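Uncharacterized ATP-binding protein MJ1010 (Methanocaldococcus jannaschii DSM 2661, PDB 3BJO) is of unknown function but probably binds ATP, this portion being its C-terminal domain, which belongs to the helix-turn-helix clan. Local coordinates at residues A[29-34]-A[70-75]. Residues are numbered along the deposited sequence; the frame is centred on the assembly and turned at random.
Sequences IKPKVN and YVYLVK
The backbones come nearest at Val33 and Tyr72, with CA atoms 6.2 Å apart, where strand 32-34 runs nearly perpendicular to helix 70-75 at an angle of 84°. No hydrogen bond joins the two segments, and the contact is apolar. Pro31 lies over one face of the Tyr72 ring. Pro31 CG sits 3.9 Å from the Tyr72 ring centroid, 29° off the normal, a CH-pi contact displaced toward the hydroxyl end. Pro31 CG is 3.5 Å from Tyr72 CZ. Pro31 CB meets the ring at Tyr72 CE1, 3.4 Å away. Tyr72 CG is anti to the backbone N (chi1 178°), and the ring beyond it meets Pro31. Val33 divides its two methyls between neighbouring helix residues. Val33 CG1 touches Val71 CG1 at 3.8 Å. Val33 CG2 packs on the base of the tyrosine side chain, 4.0 Å from Tyr72 CB. Lys32 NZ makes a weak hydrogen bond to Lys30 O, 3.2 Å, and a salt bridge to Glu41. The strand pairs antiparallel with strand 38-41, and backbone hydrogen bonds link Val33 to Ile40 and Pro31 to Ile42. The contact sets the first strand of this hairpin against helix 67-75. That helix, helix 44-52 and the sheet of 60-61, 87-90 and 79-82 are consistent with a winged-helix-like fold. Leu26 touches both Pro31 and Tyr72, while Ile47 of helix 44-52 packs against Tyr72 and Leu73.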
loop_
_atom_site.group_PDB
_atom_site.type_symbol
_atom_site.label_atom_id
_atom_site.label_comp_id
_atom_site.label_asym_id
_atom_site.label_seq_id
_atom_site.Cartn_x
_atom_site.Cartn_y
_atom_site.Cartn_z
ATOM N N ILE A 29 7.769 -11.430 9.783
ATOM C CA ILE A 29 8.583 -11.406 8.563
ATOM C C ILE A 29 9.122 -9.992 8.351
ATOM O O ILE A 29 8.353 -8.995 8.450
ATOM C CB ILE A 29 7.740 -11.928 7.311
ATOM C CG1 ILE A 29 7.550 -13.454 7.412
ATOM C CG2 ILE A 29 8.358 -11.483 5.948
ATOM C CD1 ILE A 29 6.444 -14.069 6.483
ATOM N N LYS A 30 10.436 -9.881 8.103
ATOM C CA LYS A 30 11.011 -8.625 7.616
ATOM C C LYS A 30 11.348 -8.809 6.140
ATOM O O LYS A 30 12.368 -9.447 5.813
ATOM C CB LYS A 30 12.278 -8.273 8.377
ATOM C CG LYS A 30 12.115 -8.038 9.850
ATOM C CD LYS A 30 13.519 -7.877 10.466
ATOM C CE LYS A 30 13.481 -7.347 11.909
ATOM N NZ LYS A 30 12.608 -8.147 12.845
ATOM N N PRO A 31 10.498 -8.260 5.227
ATOM C CA PRO A 31 10.752 -8.540 3.807
ATOM C C PRO A 31 12.159 -8.134 3.403
ATOM O O PRO A 31 12.697 -7.119 3.882
ATOM C CB PRO A 31 9.728 -7.657 3.074
ATOM C CG PRO A 31 8.583 -7.475 4.109
ATOM C CD PRO A 31 9.297 -7.414 5.431
ATOM N N LYS A 32 12.734 -8.934 2.519
ATOM C CA LYS A 32 13.994 -8.589 1.863
ATOM C C LYS A 32 13.649 -8.145 0.449
ATOM O O LYS A 32 13.076 -8.895 -0.337
ATOM C CB LYS A 32 14.958 -9.779 1.911
ATOM C CG LYS A 32 15.709 -9.900 3.283
ATOM C CD LYS A 32 16.140 -11.357 3.585
ATOM C CE LYS A 32 16.305 -11.596 5.139
ATOM N NZ LYS A 32 15.136 -11.060 6.035
ATOM N N VAL A 33 13.921 -6.881 0.166
ATOM C CA VAL A 33 13.595 -6.221 -1.105
ATOM C C VAL A 33 14.817 -6.176 -2.034
ATOM O O VAL A 33 15.887 -5.688 -1.660
ATOM C CB VAL A 33 13.136 -4.740 -0.831
ATOM C CG1 VAL A 33 12.470 -4.146 -2.062
ATOM C CG2 VAL A 33 12.179 -4.673 0.381
ATOM N N ASN A 34 14.634 -6.670 -3.249
ATOM C CA ASN A 34 15.668 -6.671 -4.295
ATOM C C ASN A 34 15.579 -5.409 -5.153
ATOM O O ASN A 34 14.533 -5.134 -5.752
ATOM C CB ASN A 34 15.491 -7.903 -5.210
ATOM C CG ASN A 34 15.851 -9.218 -4.513
ATOM O OD1 ASN A 34 16.263 -9.238 -3.349
ATOM N ND2 ASN A 34 15.723 -10.317 -5.236
ATOM N N TYR A 70 8.869 1.750 -0.656
ATOM C CA TYR A 70 7.861 1.891 -1.698
ATOM C C TYR A 70 8.025 0.890 -2.854
ATOM O O TYR A 70 7.029 0.528 -3.496
ATOM C CB TYR A 70 7.655 3.362 -2.149
ATOM C CG TYR A 70 8.781 4.014 -2.973
ATOM C CD1 TYR A 70 9.563 5.064 -2.435
ATOM C CD2 TYR A 70 9.007 3.621 -4.271
ATOM C CE1 TYR A 70 10.572 5.681 -3.211
ATOM C CE2 TYR A 70 9.990 4.212 -5.053
ATOM C CZ TYR A 70 10.768 5.224 -4.519
ATOM O OH TYR A 70 11.735 5.743 -5.308
ATOM N N VAL A 71 9.261 0.470 -3.158
ATOM C CA VAL A 71 9.457 -0.621 -4.148
ATOM C C VAL A 71 8.715 -1.906 -3.711
ATOM O O VAL A 71 8.063 -2.566 -4.527
ATOM C CB VAL A 71 10.927 -0.918 -4.397
ATOM C CG1 VAL A 71 11.123 -2.320 -5.063
ATOM C CG2 VAL A 71 11.525 0.175 -5.293
ATOM N N TYR A 72 8.813 -2.246 -2.422
ATOM C CA TYR A 72 8.081 -3.404 -1.899
ATOM C C TYR A 72 6.580 -3.199 -2.109
ATOM O O TYR A 72 5.893 -4.102 -2.568
ATOM C CB TYR A 72 8.439 -3.627 -0.405
ATOM C CG TYR A 72 7.703 -4.779 0.277
ATOM C CD1 TYR A 72 8.058 -6.102 0.043
ATOM C CD2 TYR A 72 6.636 -4.533 1.135
ATOM C CE1 TYR A 72 7.353 -7.173 0.674
ATOM C CE2 TYR A 72 5.935 -5.581 1.753
ATOM C CZ TYR A 72 6.311 -6.882 1.512
ATOM O OH TYR A 72 5.596 -7.884 2.107
ATOM N N LEU A 73 6.080 -1.995 -1.800
ATOM C CA LEU A 73 4.630 -1.728 -1.830
ATOM C C LEU A 73 4.091 -1.691 -3.276
ATOM O O LEU A 73 2.935 -1.995 -3.525
ATOM C CB LEU A 73 4.331 -0.396 -1.133
ATOM C CG LEU A 73 4.512 -0.352 0.404
ATOM C CD1 LEU A 73 4.426 1.094 0.924
ATOM C CD2 LEU A 73 3.418 -1.163 1.044
ATOM N N VAL A 74 4.956 -1.324 -4.226
ATOM C CA VAL A 74 4.622 -1.421 -5.640
ATOM C C VAL A 74 4.659 -2.888 -6.072
ATOM O O VAL A 74 3.734 -3.362 -6.692
ATOM C CB VAL A 74 5.551 -0.517 -6.523
ATOM C CG1 VAL A 74 5.243 -0.726 -8.052
ATOM C CG2 VAL A 74 5.353 0.947 -6.125
ATOM N N LYS A 75 5.727 -3.604 -5.722
ATOM C CA LYS A 75 5.865 -5.015 -6.096
ATOM C C LYS A 75 4.620 -5.769 -5.652
ATOM O O LYS A 75 4.099 -6.630 -6.374
ATOM C CB LYS A 75 7.086 -5.622 -5.417
ATOM C CG LYS A 75 7.412 -7.062 -5.827
ATOM C CD LYS A 75 8.112 -7.827 -4.669
ATOM C CE LYS A 75 8.175 -9.368 -4.943
ATOM N NZ LYS A 75 6.805 -10.002 -5.014
#